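Local coordinates for protein transaminase (Bacillus megaterium, PDB 5G0A) that catalyses S-selective amino-group transfer with pyridoxal-5'-phosphate as cofactor, probably between amines or amino acids and carbonyl compounds such as ketones and keto acids, at residues P228-V238 with M258-D269; P247-R256 with Q285-I293. All blocks are in the same frame, centred on the assembly; numbering follows the deposited sequence.

Contact 1 (P228-V238 with M258-D269); sequences PEQVAAVITEV and MTKELGVLWIND. Unlike the reference sequence in segment 258-269: Asn-268 (reference Thr). With PLP (pyridoxal-5'-phosphate), chain K.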
loop_
_atom_site.group_PDB
_atom_site.type_symbol
_atom_site.label_atom_id
_atom_site.label_comp_id
_atom_site.label_asym_id
_atom_site.label_seq_id
_atom_site.Cartn_x
_atom_site.Cartn_y
_atom_site.Cartn_z
ATOM N N PRO B 228 -12.047 -10.098 -11.887
ATOM C CA PRO B 228 -11.562 -9.606 -13.186
ATOM C C PRO B 228 -11.898 -8.135 -13.394
ATOM O O PRO B 228 -11.168 -7.446 -14.114
ATOM C CB PRO B 228 -12.322 -10.490 -14.198
ATOM C CG PRO B 228 -12.595 -11.742 -13.418
ATOM C CD PRO B 228 -13.009 -11.204 -12.074
ATOM N N GLU B 229 -12.943 -7.637 -12.716
ATOM C CA GLU B 229 -13.319 -6.235 -12.792
ATOM C C GLU B 229 -12.305 -5.276 -12.129
ATOM O O GLU B 229 -12.418 -4.067 -12.264
ATOM C CB GLU B 229 -14.756 -5.997 -12.259
ATOM C CG GLU B 229 -14.949 -6.006 -10.731
ATOM C CD GLU B 229 -14.792 -7.353 -10.052
ATOM O OE1 GLU B 229 -14.704 -8.413 -10.704
ATOM O OE2 GLU B 229 -14.755 -7.355 -8.803
ATOM N N GLN B 230 -11.331 -5.796 -11.392
ATOM C CA GLN B 230 -10.299 -4.874 -10.914
ATOM C C GLN B 230 -8.906 -5.188 -11.448
ATOM O O GLN B 230 -7.927 -4.628 -10.966
ATOM C CB GLN B 230 -10.304 -4.723 -9.396
ATOM C CG GLN B 230 -9.784 -5.916 -8.629
ATOM C CD GLN B 230 -9.506 -5.548 -7.174
ATOM O OE1 GLN B 230 -9.488 -4.360 -6.811
ATOM N NE2 GLN B 230 -9.277 -6.549 -6.346
ATOM N N VAL B 231 -8.835 -6.079 -12.435
ATOM C CA VAL B 231 -7.559 -6.441 -13.064
ATOM C C VAL B 231 -7.448 -5.708 -14.418
ATOM O O VAL B 231 -8.172 -6.003 -15.353
ATOM C CB VAL B 231 -7.364 -7.972 -13.238
ATOM C CG1 VAL B 231 -6.048 -8.278 -13.962
ATOM C CG2 VAL B 231 -7.366 -8.682 -11.877
ATOM N N ALA B 232 -6.532 -4.753 -14.502
ATOM C CA ALA B 232 -6.271 -4.021 -15.756
ATOM C C ALA B 232 -5.654 -4.864 -16.865
ATOM O O ALA B 232 -6.047 -4.729 -18.015
ATOM C CB ALA B 232 -5.363 -2.801 -15.492
ATOM N N ALA B 233 -4.647 -5.667 -16.516
ATOM C CA ALA B 233 -3.729 -6.252 -17.489
ATOM C C ALA B 233 -2.932 -7.404 -16.904
ATOM O O ALA B 233 -2.714 -7.492 -15.683
ATOM C CB ALA B 233 -2.773 -5.171 -18.031
ATOM N N VAL B 234 -2.490 -8.280 -17.799
ATOM C CA VAL B 234 -1.433 -9.225 -17.525
ATOM C C VAL B 234 -0.246 -8.720 -18.343
ATOM O O VAL B 234 -0.399 -8.410 -19.529
ATOM C CB VAL B 234 -1.810 -10.643 -18.021
ATOM C CG1 VAL B 234 -0.648 -11.594 -17.774
ATOM C CG2 VAL B 234 -3.048 -11.153 -17.273
ATOM N N ILE B 235 0.911 -8.614 -17.707
ATOM C CA ILE B 235 2.149 -8.259 -18.414
ATOM C C ILE B 235 3.047 -9.481 -18.523
ATOM O O ILE B 235 3.208 -10.208 -17.558
ATOM C CB ILE B 235 2.876 -7.065 -17.741
ATOM C CG1 ILE B 235 4.048 -6.610 -18.628
ATOM C CG2 ILE B 235 3.287 -7.364 -16.275
ATOM C CD1 ILE B 235 4.629 -5.272 -18.206
ATOM N N THR B 236 3.649 -9.690 -19.702
ATOM C CA THR B 236 4.472 -10.863 -19.960
ATOM C C THR B 236 5.763 -10.471 -20.681
ATOM O O THR B 236 5.905 -9.336 -21.134
ATOM C CB THR B 236 3.756 -11.886 -20.881
ATOM O OG1 THR B 236 3.478 -11.277 -22.150
ATOM C CG2 THR B 236 2.447 -12.395 -20.238
ATOM N N GLU B 237 6.694 -11.423 -20.770
ATOM C CA GLU B 237 7.811 -11.387 -21.728
ATOM C C GLU B 237 7.658 -12.716 -22.443
ATOM O O GLU B 237 7.444 -13.742 -21.777
ATOM C CB GLU B 237 9.171 -11.438 -21.029
ATOM C CG GLU B 237 9.485 -10.388 -19.982
ATOM C CD GLU B 237 10.789 -10.710 -19.269
ATOM O OE1 GLU B 237 11.866 -10.585 -19.910
ATOM O OE2 GLU B 237 10.747 -11.137 -18.092
ATOM N N VAL B 238 7.771 -12.745 -23.764
ATOM C CA VAL B 238 7.553 -14.043 -24.446
ATOM C C VAL B 238 8.707 -14.986 -24.154
ATOM O O VAL B 238 8.546 -16.206 -24.147
ATOM C CB VAL B 238 7.327 -13.943 -25.964
ATOM C CG1 VAL B 238 6.102 -13.104 -26.291
ATOM C CG2 VAL B 238 8.591 -13.481 -26.698
ATOM N N MET B 258 -7.073 -16.167 -22.803
ATOM C CA MET B 258 -7.556 -15.975 -21.423
ATOM C C MET B 258 -7.839 -14.497 -21.111
ATOM O O MET B 258 -8.887 -14.159 -20.551
ATOM C CB MET B 258 -6.564 -16.578 -20.402
ATOM C CG MET B 258 -6.913 -16.309 -18.923
ATOM S SD MET B 258 -5.467 -16.247 -17.825
ATOM C CE MET B 258 -4.814 -14.596 -18.135
ATOM N N THR B 259 -6.924 -13.605 -21.502
ATOM C CA THR B 259 -7.170 -12.176 -21.308
ATOM C C THR B 259 -8.404 -11.647 -22.073
ATOM O O THR B 259 -9.217 -10.910 -21.527
ATOM C CB THR B 259 -5.905 -11.322 -21.608
ATOM O OG1 THR B 259 -5.426 -11.580 -22.941
ATOM C CG2 THR B 259 -4.802 -11.630 -20.600
ATOM N N LYS B 260 -8.551 -12.039 -23.336
ATOM C CA LYS B 260 -9.731 -11.657 -24.117
ATOM C C LYS B 260 -11.014 -12.154 -23.430
ATOM O O LYS B 260 -11.988 -11.409 -23.337
ATOM C CB LYS B 260 -9.673 -12.268 -25.521
ATOM C CG LYS B 260 -8.686 -11.623 -26.504
ATOM C CD LYS B 260 -9.106 -10.227 -26.937
ATOM C CE LYS B 260 -8.231 -9.751 -28.100
ATOM N NZ LYS B 260 -8.588 -8.362 -28.500
ATOM N N GLU B 261 -10.994 -13.403 -22.963
ATOM C CA GLU B 261 -12.183 -13.996 -22.308
ATOM C C GLU B 261 -12.534 -13.304 -20.986
ATOM O O GLU B 261 -13.705 -13.127 -20.656
ATOM C CB GLU B 261 -11.973 -15.494 -22.075
ATOM C CG GLU B 261 -11.966 -16.300 -23.363
ATOM C CD GLU B 261 -11.643 -17.764 -23.161
ATOM O OE1 GLU B 261 -11.224 -18.164 -22.050
ATOM O OE2 GLU B 261 -11.791 -18.525 -24.138
ATOM N N LEU B 262 -11.509 -12.883 -20.244
ATOM C CA LEU B 262 -11.726 -12.202 -18.955
ATOM C C LEU B 262 -11.970 -10.692 -19.073
ATOM O O LEU B 262 -12.428 -10.070 -18.117
ATOM C CB LEU B 262 -10.574 -12.483 -17.978
ATOM C CG LEU B 262 -10.295 -13.953 -17.607
ATOM C CD1 LEU B 262 -9.058 -14.057 -16.736
ATOM C CD2 LEU B 262 -11.502 -14.598 -16.930
ATOM N N GLY B 263 -11.678 -10.114 -20.242
ATOM C CA GLY B 263 -11.857 -8.680 -20.467
ATOM C C GLY B 263 -10.720 -7.883 -19.837
ATOM O O GLY B 263 -10.944 -6.794 -19.294
ATOM N N VAL B 264 -9.511 -8.423 -19.958
ATOM C CA VAL B 264 -8.293 -7.861 -19.326
ATOM C C VAL B 264 -7.310 -7.585 -20.467
ATOM O O VAL B 264 -7.298 -8.315 -21.472
ATOM C CB VAL B 264 -7.757 -8.887 -18.298
ATOM C CG1 VAL B 264 -6.313 -8.639 -17.877
ATOM C CG2 VAL B 264 -8.698 -8.952 -17.084
ATOM N N LEU B 265 -6.536 -6.511 -20.349
ATOM C CA LEU B 265 -5.515 -6.224 -21.351
ATOM C C LEU B 265 -4.315 -7.179 -21.274
ATOM O O LEU B 265 -4.003 -7.739 -20.222
ATOM C CB LEU B 265 -5.043 -4.761 -21.235
ATOM C CG LEU B 265 -6.066 -3.656 -21.454
ATOM C CD1 LEU B 265 -5.424 -2.289 -21.174
ATOM C CD2 LEU B 265 -6.682 -3.711 -22.872
ATOM N N TRP B 266 -3.650 -7.367 -22.422
ATOM C CA TRP B 266 -2.379 -8.055 -22.480
ATOM C C TRP B 266 -1.274 -7.096 -22.929
ATOM O O TRP B 266 -1.306 -6.551 -24.040
ATOM C CB TRP B 266 -2.444 -9.319 -23.399
ATOM C CG TRP B 266 -1.109 -9.969 -23.616
ATOM C CD1 TRP B 266 -0.116 -10.155 -22.682
ATOM C CD2 TRP B 266 -0.614 -10.538 -24.838
ATOM N NE1 TRP B 266 0.968 -10.774 -23.258
ATOM C CE2 TRP B 266 0.688 -11.025 -24.574
ATOM C CE3 TRP B 266 -1.146 -10.687 -26.139
ATOM C CZ2 TRP B 266 1.477 -11.635 -25.558
ATOM C CZ3 TRP B 266 -0.351 -11.299 -27.108
ATOM C CH2 TRP B 266 0.938 -11.757 -26.815
ATOM N N ILE B 267 -0.339 -6.840 -22.018
ATOM C CA ILE B 267 0.850 -6.049 -22.324
ATOM C C ILE B 267 1.961 -7.046 -22.570
ATOM O O ILE B 267 2.308 -7.830 -21.688
ATOM C CB ILE B 267 1.275 -5.160 -21.116
ATOM C CG1 ILE B 267 0.134 -4.211 -20.701
ATOM C CG2 ILE B 267 2.583 -4.417 -21.478
ATOM C CD1 ILE B 267 0.383 -3.493 -19.358
ATOM N N ASN B 268 2.549 -7.036 -23.769
ATOM C CA ASN B 268 3.793 -7.785 -23.911
ATOM C C ASN B 268 5.005 -6.862 -23.903
ATOM O O ASN B 268 5.042 -5.877 -24.630
ATOM C CB ASN B 268 3.841 -8.707 -25.144
ATOM C CG ASN B 268 5.016 -9.648 -25.077
ATOM O OD1 ASN B 268 5.170 -10.415 -24.104
ATOM N ND2 ASN B 268 5.894 -9.571 -26.077
ATOM N N ASP B 269 5.951 -7.188 -23.029
ATOM C CA ASP B 269 7.156 -6.394 -22.841
ATOM C C ASP B 269 8.188 -6.842 -23.872
ATOM O O ASP B 269 8.741 -7.943 -23.763
ATOM C CB ASP B 269 7.682 -6.606 -21.407
ATOM C CG ASP B 269 8.859 -5.680 -21.062
ATOM O OD1 ASP B 269 9.439 -5.056 -21.980
ATOM O OD2 ASP B 269 9.179 -5.580 -19.857
HETATM N N1 PLP K . 11.913 -4.977 -19.696
HETATM C C2 PLP K . 12.695 -5.993 -20.131
HETATM C C2A PLP K . 12.063 -7.287 -20.595
HETATM C C3 PLP K . 14.162 -5.806 -20.228
HETATM O O3 PLP K . 14.975 -6.765 -20.693
HETATM C C4 PLP K . 14.739 -4.522 -19.799
HETATM C C4A PLP K . 16.242 -4.275 -19.923
HETATM C C5 PLP K . 13.768 -3.518 -19.301
HETATM C C6 PLP K . 12.413 -3.811 -19.253
HETATM C C5A PLP K . 14.217 -2.168 -18.760
HETATM O O4P PLP K . 14.895 -1.372 -19.708
HETATM P P PLP K . 15.905 -0.240 -19.142
HETATM O O1P PLP K . 16.235 0.477 -20.423
HETATM O O2P PLP K . 15.187 0.615 -18.112
HETATM O O3P PLP K . 17.067 -0.992 -18.552
HETATM O O HOH W 1 -12.719 -7.757 -16.566
HETATM O O HOH W 2 8.634 -10.333 -25.163
#
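Val-234 packs against Met-258 and Thr-259 of helix 251-262, the helix that links strands 231-236 and 265-269 in a beta-alpha-beta crossover unit of the seven-stranded sheet of a class-III aminotransferase. Met-258, with its chain bent toward the end, sets CE against Val-234 CG2, and Thr-259 CG2 meets the same methyl at 3.8 Å. At Leu-262 the helix stops in a Schellman motif whose C-prime residue is Gly-263, and the chain turns into its strand. Val-264 then straddles the beginning of the neighbouring strand: CG1 packs on the Ala-233 CA at 3.5 Å, while CG2 faces the Val-231 carbonyl. From Leu-265 onward the two strands run parallel, joined by five backbone hydrogen bonds, the first from Leu-265 N to Ala-232 O and the last from Asp-269 N to Thr-236 O. Leu-265 and Ile-267 share one face of the sheet with Ala-233 and Ile-235, and Ile-267 reaches both, CD1 to the Ala-233 methyl and CG2 to Ile-235 CG1.

The opposite face, with Val-234 and Trp-266, also carries a polar pair, Thr-236 and Asn-268. Trp-266, its CG anti to the backbone N (chi1 173°), brings the pyrrole edge of its indole to Thr-236; NE1 gives an almost straight bond (171°) of 2.8 Å to OG1, which lies in the ring plane. Thr-236 OG1 in turn donates to Asn-268 OD1 at 2.7 Å, in the amide plane and on a lone pair, so one oxygen is gripped twice and its rotation is probably fixed. Asn-268, a Thr in the reference sequence, also shares a water with Val-238 N and the Asp-269 carbonyl. The strand ends in the cofactor pocket, where Glu-237, held by Tyr-148 N, borders the cofactor's methyl group, and Asp-269, also bonded to His-149, places OD2 2.8 Å from N1 of pyridoxal-5'-phosphate.

Contact 2 (P247-R256 with Q285-I293); sequences PPYEYIPQIR and QHYGVQPDI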
loop_
_atom_site.group_PDB
_atom_site.type_symbol
_atom_site.label_atom_id
_atom_site.label_comp_id
_atom_site.label_asym_id
_atom_site.label_seq_id
_atom_site.Cartn_x
_atom_site.Cartn_y
_atom_site.Cartn_z
ATOM N N PRO B 247 9.088 -20.184 -23.051
ATOM C CA PRO B 247 7.838 -20.834 -22.674
ATOM C C PRO B 247 7.491 -22.000 -23.604
ATOM O O PRO B 247 8.007 -22.066 -24.721
ATOM C CB PRO B 247 6.816 -19.714 -22.848
ATOM C CG PRO B 247 7.358 -18.883 -23.964
ATOM C CD PRO B 247 8.862 -19.023 -23.934
ATOM N N PRO B 248 6.608 -22.912 -23.150
ATOM C CA PRO B 248 6.021 -23.871 -24.077
ATOM C C PRO B 248 5.246 -23.098 -25.126
ATOM O O PRO B 248 4.587 -22.102 -24.797
ATOM C CB PRO B 248 5.057 -24.666 -23.193
ATOM C CG PRO B 248 4.734 -23.750 -22.054
ATOM C CD PRO B 248 6.013 -23.004 -21.803
ATOM N N TYR B 249 5.337 -23.531 -26.378
ATOM C CA TYR B 249 4.708 -22.812 -27.480
ATOM C C TYR B 249 3.310 -22.302 -27.152
ATOM O O TYR B 249 2.914 -21.242 -27.613
ATOM C CB TYR B 249 4.628 -23.683 -28.748
ATOM C CG TYR B 249 3.925 -22.945 -29.856
ATOM C CD1 TYR B 249 4.607 -21.997 -30.614
ATOM C CD2 TYR B 249 2.561 -23.141 -30.106
ATOM C CE1 TYR B 249 3.967 -21.289 -31.614
ATOM C CE2 TYR B 249 1.908 -22.427 -31.101
ATOM C CZ TYR B 249 2.620 -21.505 -31.849
ATOM O OH TYR B 249 1.999 -20.786 -32.844
ATOM N N GLU B 250 2.552 -23.084 -26.383
ATOM C CA GLU B 250 1.142 -22.818 -26.183
ATOM C C GLU B 250 0.818 -21.713 -25.176
ATOM O O GLU B 250 -0.301 -21.205 -25.157
ATOM C CB GLU B 250 0.428 -24.086 -25.741
ATOM C CG GLU B 250 -0.762 -24.412 -26.619
ATOM C CD GLU B 250 -0.393 -24.432 -28.089
ATOM O OE1 GLU B 250 0.483 -25.235 -28.459
ATOM O OE2 GLU B 250 -0.968 -23.636 -28.870
ATOM N N TYR B 251 1.777 -21.391 -24.326
ATOM C CA TYR B 251 1.546 -20.407 -23.249
ATOM C C TYR B 251 1.005 -19.053 -23.742
ATOM O O TYR B 251 -0.047 -18.589 -23.271
ATOM C CB TYR B 251 2.817 -20.235 -22.400
ATOM C CG TYR B 251 2.615 -19.226 -21.293
ATOM C CD1 TYR B 251 2.053 -19.607 -20.067
ATOM C CD2 TYR B 251 2.935 -17.877 -21.498
ATOM C CE1 TYR B 251 1.835 -18.672 -19.048
ATOM C CE2 TYR B 251 2.732 -16.933 -20.491
ATOM C CZ TYR B 251 2.190 -17.330 -19.280
ATOM O OH TYR B 251 1.996 -16.388 -18.303
ATOM N N ILE B 252 1.712 -18.424 -24.685
ATOM C CA ILE B 252 1.321 -17.097 -25.168
ATOM C C ILE B 252 -0.052 -17.086 -25.867
ATOM O O ILE B 252 -0.902 -16.261 -25.547
ATOM C CB ILE B 252 2.452 -16.423 -26.016
ATOM C CG1 ILE B 252 3.652 -16.056 -25.115
ATOM C CG2 ILE B 252 1.921 -15.192 -26.756
ATOM C CD1 ILE B 252 3.343 -14.992 -24.033
ATOM N N PRO B 253 -0.297 -18.023 -26.804
ATOM C CA PRO B 253 -1.657 -18.066 -27.327
ATOM C C PRO B 253 -2.709 -18.259 -26.230
ATOM O O PRO B 253 -3.793 -17.663 -26.303
ATOM C CB PRO B 253 -1.622 -19.267 -28.312
ATOM C CG PRO B 253 -0.198 -19.333 -28.745
ATOM C CD PRO B 253 0.612 -18.930 -27.532
ATOM N N GLN B 254 -2.393 -19.060 -25.213
ATOM C CA GLN B 254 -3.360 -19.262 -24.130
ATOM C C GLN B 254 -3.569 -18.014 -23.265
ATOM O O GLN B 254 -4.672 -17.761 -22.802
ATOM C CB GLN B 254 -3.012 -20.483 -23.292
ATOM C CG GLN B 254 -3.453 -21.774 -23.969
ATOM C CD GLN B 254 -3.300 -22.998 -23.075
ATOM O OE1 GLN B 254 -3.256 -22.904 -21.851
ATOM N NE2 GLN B 254 -3.242 -24.168 -23.703
ATOM N N ILE B 255 -2.512 -17.235 -23.066
ATOM C CA ILE B 255 -2.651 -15.966 -22.344
ATOM C C ILE B 255 -3.470 -14.951 -23.132
ATOM O O ILE B 255 -4.293 -14.233 -22.555
ATOM C CB ILE B 255 -1.271 -15.386 -21.938
ATOM C CG1 ILE B 255 -0.664 -16.197 -20.779
ATOM C CG2 ILE B 255 -1.367 -13.887 -21.611
ATOM C CD1 ILE B 255 -1.430 -16.197 -19.452
ATOM N N ARG B 256 -3.267 -14.901 -24.449
ATOM C CA ARG B 256 -4.025 -13.982 -25.279
ATOM C C ARG B 256 -5.522 -14.315 -25.201
ATOM O O ARG B 256 -6.359 -13.434 -25.027
ATOM C CB ARG B 256 -3.515 -14.006 -26.732
ATOM C CG ARG B 256 -4.417 -13.279 -27.718
ATOM C CD ARG B 256 -4.357 -11.755 -27.631
ATOM N NE ARG B 256 -5.013 -11.211 -26.432
ATOM C CZ ARG B 256 -5.109 -9.911 -26.144
ATOM N NH1 ARG B 256 -4.618 -8.984 -26.957
ATOM N NH2 ARG B 256 -5.724 -9.533 -25.026
ATOM N N GLN B 285 5.510 -12.200 -32.237
ATOM C CA GLN B 285 5.157 -12.621 -33.610
ATOM C C GLN B 285 5.419 -14.092 -33.907
ATOM O O GLN B 285 4.922 -14.629 -34.912
ATOM C CB GLN B 285 5.842 -11.733 -34.651
ATOM C CG GLN B 285 5.324 -10.306 -34.581
ATOM C CD GLN B 285 6.015 -9.369 -35.546
ATOM O OE1 GLN B 285 7.247 -9.369 -35.679
ATOM N NE2 GLN B 285 5.226 -8.566 -36.223
ATOM N N HIS B 286 6.197 -14.744 -33.055
ATOM C CA HIS B 286 6.329 -16.201 -33.148
ATOM C C HIS B 286 5.049 -16.957 -32.822
ATOM O O HIS B 286 4.947 -18.145 -33.152
ATOM C CB HIS B 286 7.454 -16.708 -32.258
ATOM C CG HIS B 286 8.806 -16.276 -32.715
ATOM N ND1 HIS B 286 9.524 -16.965 -33.673
ATOM C CD2 HIS B 286 9.556 -15.200 -32.380
ATOM C CE1 HIS B 286 10.675 -16.347 -33.883
ATOM N NE2 HIS B 286 10.714 -15.265 -33.119
ATOM N N TYR B 287 4.076 -16.275 -32.198
ATOM C CA TYR B 287 2.922 -16.966 -31.582
ATOM C C TYR B 287 1.551 -16.737 -32.228
ATOM O O TYR B 287 0.530 -17.201 -31.705
ATOM C CB TYR B 287 2.893 -16.677 -30.056
ATOM C CG TYR B 287 4.187 -17.096 -29.420
ATOM C CD1 TYR B 287 4.431 -18.442 -29.137
ATOM C CD2 TYR B 287 5.223 -16.168 -29.195
ATOM C CE1 TYR B 287 5.636 -18.852 -28.608
ATOM C CE2 TYR B 287 6.430 -16.574 -28.668
ATOM C CZ TYR B 287 6.624 -17.915 -28.380
ATOM O OH TYR B 287 7.807 -18.333 -27.864
ATOM N N GLY B 288 1.511 -16.023 -33.344
ATOM C CA GLY B 288 0.258 -15.870 -34.108
ATOM C C GLY B 288 -0.809 -15.011 -33.443
ATOM O O GLY B 288 -2.004 -15.154 -33.732
ATOM N N VAL B 289 -0.376 -14.110 -32.551
ATOM C CA VAL B 289 -1.293 -13.279 -31.785
ATOM C C VAL B 289 -0.875 -11.816 -31.804
ATOM O O VAL B 289 0.179 -11.456 -32.333
ATOM C CB VAL B 289 -1.452 -13.761 -30.315
ATOM C CG1 VAL B 289 -2.236 -15.063 -30.256
ATOM C CG2 VAL B 289 -0.095 -13.905 -29.616
ATOM N N GLN B 290 -1.735 -10.966 -31.262
ATOM C CA GLN B 290 -1.470 -9.538 -31.227
ATOM C C GLN B 290 -1.823 -9.063 -29.817
ATOM O O GLN B 290 -2.888 -9.417 -29.285
ATOM C CB GLN B 290 -2.279 -8.800 -32.301
ATOM C CG GLN B 290 -1.748 -9.082 -33.720
ATOM C CD GLN B 290 -2.520 -8.408 -34.849
ATOM O OE1 GLN B 290 -3.091 -7.335 -34.691
ATOM N NE2 GLN B 290 -2.512 -9.048 -36.025
ATOM N N PRO B 291 -0.927 -8.287 -29.199
ATOM C CA PRO B 291 -1.178 -7.754 -27.861
ATOM C C PRO B 291 -2.004 -6.469 -27.895
ATOM O O PRO B 291 -2.357 -5.971 -28.979
ATOM C CB PRO B 291 0.247 -7.448 -27.352
ATOM C CG PRO B 291 0.962 -7.008 -28.617
ATOM C CD PRO B 291 0.408 -7.890 -29.715
ATOM N N ASP B 292 -2.309 -5.924 -26.706
ATOM C CA ASP B 292 -2.990 -4.638 -26.599
ATOM C C ASP B 292 -1.993 -3.487 -26.481
ATOM O O ASP B 292 -2.267 -2.360 -26.890
ATOM C CB ASP B 292 -3.902 -4.642 -25.360
ATOM C CG ASP B 292 -5.024 -5.666 -25.481
ATOM O OD1 ASP B 292 -5.965 -5.409 -26.265
ATOM O OD2 ASP B 292 -4.955 -6.710 -24.818
ATOM N N ILE B 293 -0.853 -3.796 -25.876
ATOM C CA ILE B 293 0.211 -2.803 -25.636
ATOM C C ILE B 293 1.538 -3.537 -25.706
ATOM O O ILE B 293 1.648 -4.677 -25.214
ATOM C CB ILE B 293 0.109 -2.177 -24.198
ATOM C CG1 ILE B 293 -1.209 -1.432 -24.003
ATOM C CG2 ILE B 293 1.290 -1.253 -23.916
ATOM C CD1 ILE B 293 -1.487 -1.012 -22.555
#
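Tyr-287 lies with one ring face against Ile-252, whose CB stands 4.3 Å from the ring centroid, close to the ring normal, in a CH-pi contact. CG2 of the same isoleucine, anti to the backbone N, is directed between Tyr-287 CB and Val-289 CG2 and touches both at 3.7 Å. Tyr-249 meets Tyr-287 obliquely: the two side chains point opposite ways as they pass, with ring planes 37° apart, while the edge of the Tyr-249 ring, at CE1, approaches the His-286 carbonyl. Pro-253 CG fits beside the Tyr-287 carbonyl, and Pro-247 sits near the phenol oxygen.

One helical turn beyond Ile-252, the side chain of Arg-256 passes that of Val-289 in the opposite sense, its CB and CG resting on Val-289 CG1. Bends at chi2 and chi3 carry the guanidinium to the loop beyond. There NH1 donates to Gln-290 O at 2.9 Å, in the carbonyl plane and on a lone pair. NH2 forms a salt bridge with Asp-292 OD2 at 2.9 Å, met on its syn side, with the carboxylate plane turned 85° from the guanidinium; a second, weak bond to OD2 comes from NH1. Asp-292 OD2 also accepts Trp-266 N, and Arg-256 NH2 reaches Thr-259 OG1. A crossover helix braced against the loop that leads into the next parallel strand, 293-296, fits the layered alpha/beta large domain of fold-type I pyridoxal phosphate enzymes.

How the contacts relate
Contact 1 is the more deeply buried: nearly all its touching residues are enclosed, and it runs along the sheet to the cofactor. Contact 2, its centre about 12 Å from that of contact 1, is only partly buried, lies between the shared helix 251-262 and the loop that enters strand 293-296, and holds none of the residues of the cofactor pocket. Backbone pairing between strands dominates contact 1, with a short polar relay on one face, whereas contact 2 relies on aromatic and aliphatic packing, with one arginine that forms a salt bridge and also bonds to a backbone carbonyl. Strand 265-269 joins them: Asn-268 N probably bonds to Ile-293 O, and the Trp-266 ring packs on Pro-291.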